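Local coordinates for protein prolyl oligopeptidase (Galerina marginata, PDB 5N4B) that cleaves peptide bonds after prolyl residues and also macrocyclises peptide substrates in the biosynthesis of amanitin toxins, at residues Gly604-Leu609 and Ser640-Val645. The protein carries 1 engineered substitution. Sequence-based numbering, arbitrary orientation.
Sequences GVADLL and SPVHNV
Two irregular loop segments, 604-609 and 640-645, lie against each other with the CA atoms of L608 and S640 4.9 Å apart and two hydrogen bonds between them. V642 N donates to A606 O over 3.1 Å and nearly straight (164°), approaching from above the carbonyl plane; P641 CD and V642 CG2 crowd the same oxygen. L608 N donates to S640 OG at 3.0 Å. That hydroxyl, anti to its own backbone N (chi1 -179°), also hydrogen-bonds H643 ND1 at 2.7 Å, so it links the backbone of one loop to the imidazole of the other and helps fix the ring's rotation. The backbone bonds H643 N to S640 O and N644 N to P641 O turn the 640-645 segment, and N644 ND2 also donates to S640 O. Both loops belong to the alpha/beta-hydrolase domain of this S9A peptidase: 604-609 follows central-sheet strand 598-602, the loop 640-645 precedes the parallel neighbour 653-659, and helix 579-590, next to the active-site position A578 (engineered here from the catalytic serine), packs on A606 and P641. The H643 ring is held between aliphatic groups. L609 CD1 sits over the middle of one face in a CH-pi contact, 3.6 Å from the centroid, while V642 CG1 covers the opposite face nearer the rim. At the ring edge, D607 OD1 lies 3.3 Å from H643 CE1, the carboxylate plane turned 70° from the ring. Water 1 bridges the two groups, hydrogen-bonded to D607 OD2 and to H643 NE2; a salt bridge from K672 to OD2 probably steadies the carboxylate's negative charge. A606 CB meets V642 CG2 at 3.8 Å, and L608 CB packs beside the S640 hydroxyl.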
ATOM      1  N   GLY A 604      13.996  -0.125  -1.529  1.00  9.05           N
ATOM      2  CA  GLY A 604      14.152  -0.257  -0.099  1.00 10.14           C
ATOM      3  C   GLY A 604      14.905   0.870   0.573  1.00 10.56           C
ATOM      4  O   GLY A 604      15.779   1.537  -0.007  1.00 11.00           O
ATOM      5  N   VAL A 605      14.570   1.098   1.839  1.00 11.30           N
ATOM      6  CA  VAL A 605      15.388   1.956   2.704  1.00 10.58           C
ATOM      7  C   VAL A 605      16.640   1.157   3.064  1.00 11.55           C
ATOM      8  O   VAL A 605      16.579  -0.064   3.232  1.00 12.06           O
ATOM      9  CB  VAL A 605      14.599   2.343   3.963  1.00 11.48           C
ATOM     10  CG1 VAL A 605      15.442   3.060   4.949  1.00 14.59           C
ATOM     11  CG2 VAL A 605      13.363   3.149   3.580  1.00 16.57           C
ATOM     12  N   ALA A 606      17.791   1.821   3.162  1.00 12.04           N
ATOM     13  CA  ALA A 606      19.033   1.129   3.525  1.00 11.50           C
ATOM     14  C   ALA A 606      20.019   1.990   4.292  1.00 12.55           C
ATOM     15  O   ALA A 606      20.861   1.438   5.035  1.00 13.05           O
ATOM     16  CB  ALA A 606      19.727   0.557   2.291  1.00 11.59           C
ATOM     17  N   ASP A 607      19.957   3.310   4.134  1.00 12.93           N
ATOM     18  CA  ASP A 607      20.801   4.231   4.899  1.00 12.88           C
ATOM     19  C   ASP A 607      19.926   4.708   6.055  1.00 14.68           C
ATOM     20  O   ASP A 607      19.164   5.666   5.935  1.00 14.39           O
ATOM     21  CB  ASP A 607      21.319   5.359   4.034  1.00 13.51           C
ATOM     22  CG  ASP A 607      22.216   6.293   4.807  1.00 16.30           C
ATOM     23  OD1 ASP A 607      22.182   6.292   6.058  1.00 15.39           O
ATOM     24  OD2 ASP A 607      22.955   7.074   4.154  1.00 17.64           O
ATOM     25  N   LEU A 608      19.992   4.000   7.181  1.00 13.90           N
ATOM     26  CA  LEU A 608      19.156   4.352   8.324  1.00 14.38           C
ATOM     27  C   LEU A 608      19.752   5.485   9.162  1.00 13.05           C
ATOM     28  O   LEU A 608      19.123   5.904  10.144  1.00 15.06           O
ATOM     29  CB  LEU A 608      18.896   3.153   9.225  1.00 14.83           C
ATOM     30  CG  LEU A 608      17.870   2.147   8.830  1.00 17.17           C
ATOM     31  CD1 LEU A 608      17.711   1.138   9.964  1.00 15.39           C
ATOM     32  CD2 LEU A 608      16.519   2.776   8.543  1.00 14.35           C
ATOM     33  N   LEU A 609      20.933   5.997   8.798  1.00 13.85           N
ATOM     34  CA  LEU A 609      21.456   7.196   9.438  1.00 15.13           C
ATOM     35  C   LEU A 609      20.995   8.481   8.778  1.00 16.44           C
ATOM     36  O   LEU A 609      20.968   9.514   9.446  1.00 19.14           O
ATOM     37  CB  LEU A 609      22.987   7.188   9.520  1.00 14.72           C
ATOM     38  CG  LEU A 609      23.585   6.069  10.349  1.00 15.53           C
ATOM     39  CD1 LEU A 609      25.082   6.181  10.354  1.00 17.51           C
ATOM     40  CD2 LEU A 609      23.046   6.070  11.742  1.00 17.78           C
ATOM     41  N   SER A 640      21.623  -0.480  10.532  1.00 13.60           N
ATOM     42  CA  SER A 640      21.551   0.187   9.223  1.00 12.79           C
ATOM     43  C   SER A 640      22.288  -0.626   8.175  1.00 14.08           C
ATOM     44  O   SER A 640      23.503  -0.806   8.317  1.00 13.82           O
ATOM     45  CB  SER A 640      22.269   1.496   9.351  1.00 15.59           C
ATOM     46  OG  SER A 640      22.221   2.186   8.129  1.00 14.46           O
ATOM     47  N   PRO A 641      21.645  -1.116   7.124  1.00 11.58           N
ATOM     48  CA  PRO A 641      22.346  -2.043   6.216  1.00 12.18           C
ATOM     49  C   PRO A 641      23.566  -1.436   5.564  1.00 11.99           C
ATOM     50  O   PRO A 641      24.589  -2.114   5.451  1.00 13.89           O
ATOM     51  CB  PRO A 641      21.239  -2.438   5.207  1.00 12.47           C
ATOM     52  CG  PRO A 641      19.973  -2.296   6.016  1.00 13.40           C
ATOM     53  CD  PRO A 641      20.189  -1.121   6.914  1.00 11.42           C
ATOM     54  N   VAL A 642      23.508  -0.176   5.156  1.00 11.83           N
ATOM     55  CA  VAL A 642      24.640   0.469   4.488  1.00 13.98           C
ATOM     56  C   VAL A 642      25.851   0.535   5.391  1.00 13.70           C
ATOM     57  O   VAL A 642      26.965   0.649   4.885  1.00 15.84           O
ATOM     58  CB  VAL A 642      24.191   1.884   4.068  1.00 14.31           C
ATOM     59  CG1 VAL A 642      25.361   2.818   3.787  1.00 20.53           C
ATOM     60  CG2 VAL A 642      23.271   1.823   2.828  1.00 15.82           C
ATOM     61  N   HIS A 643      25.668   0.465   6.704  1.00 13.36           N
ATOM     62  CA  HIS A 643      26.756   0.616   7.665  1.00 14.06           C
ATOM     63  C   HIS A 643      27.221  -0.678   8.303  1.00 14.46           C
ATOM     64  O   HIS A 643      28.081  -0.617   9.183  1.00 18.00           O
ATOM     65  CB  HIS A 643      26.362   1.629   8.729  1.00 15.15           C
ATOM     66  CG  HIS A 643      26.007   2.940   8.133  1.00 14.38           C
ATOM     67  ND1 HIS A 643      24.708   3.325   7.867  1.00 14.98           N
ATOM     68  CD2 HIS A 643      26.798   3.911   7.623  1.00 15.93           C
ATOM     69  CE1 HIS A 643      24.718   4.479   7.241  1.00 14.74           C
ATOM     70  NE2 HIS A 643      25.978   4.864   7.085  1.00 15.81           N
ATOM     71  N   ASN A 644      26.706  -1.832   7.873  1.00 13.91           N
ATOM     72  CA  ASN A 644      27.025  -3.096   8.508  1.00 14.23           C
ATOM     73  C   ASN A 644      27.489  -4.172   7.544  1.00 15.07           C
ATOM     74  O   ASN A 644      27.499  -5.354   7.899  1.00 17.49           O
ATOM     75  CB  ASN A 644      25.862  -3.531   9.378  1.00 15.91           C
ATOM     76  CG  ASN A 644      25.782  -2.685  10.622  1.00 17.75           C
ATOM     77  OD1 ASN A 644      26.532  -2.901  11.596  1.00 18.02           O
ATOM     78  ND2 ASN A 644      24.959  -1.644  10.588  1.00 14.90           N
ATOM     79  N   VAL A 645      27.867  -3.808   6.322  1.00 15.69           N
ATOM     80  CA  VAL A 645      28.388  -4.780   5.360  1.00 14.51           C
ATOM     81  C   VAL A 645      29.786  -5.188   5.791  1.00 14.02           C
ATOM     82  O   VAL A 645      30.566  -4.355   6.243  1.00 18.70           O
ATOM     83  CB  VAL A 645      28.389  -4.180   3.947  1.00 15.08           C
ATOM     84  CG1 VAL A 645      28.978  -5.175   2.981  1.00 16.15           C
ATOM     85  CG2 VAL A 645      26.996  -3.768   3.534  1.00 15.51           C
TER
HETATM   86  O   HOH W   1      25.382   7.239   5.391  1.00 12.82           O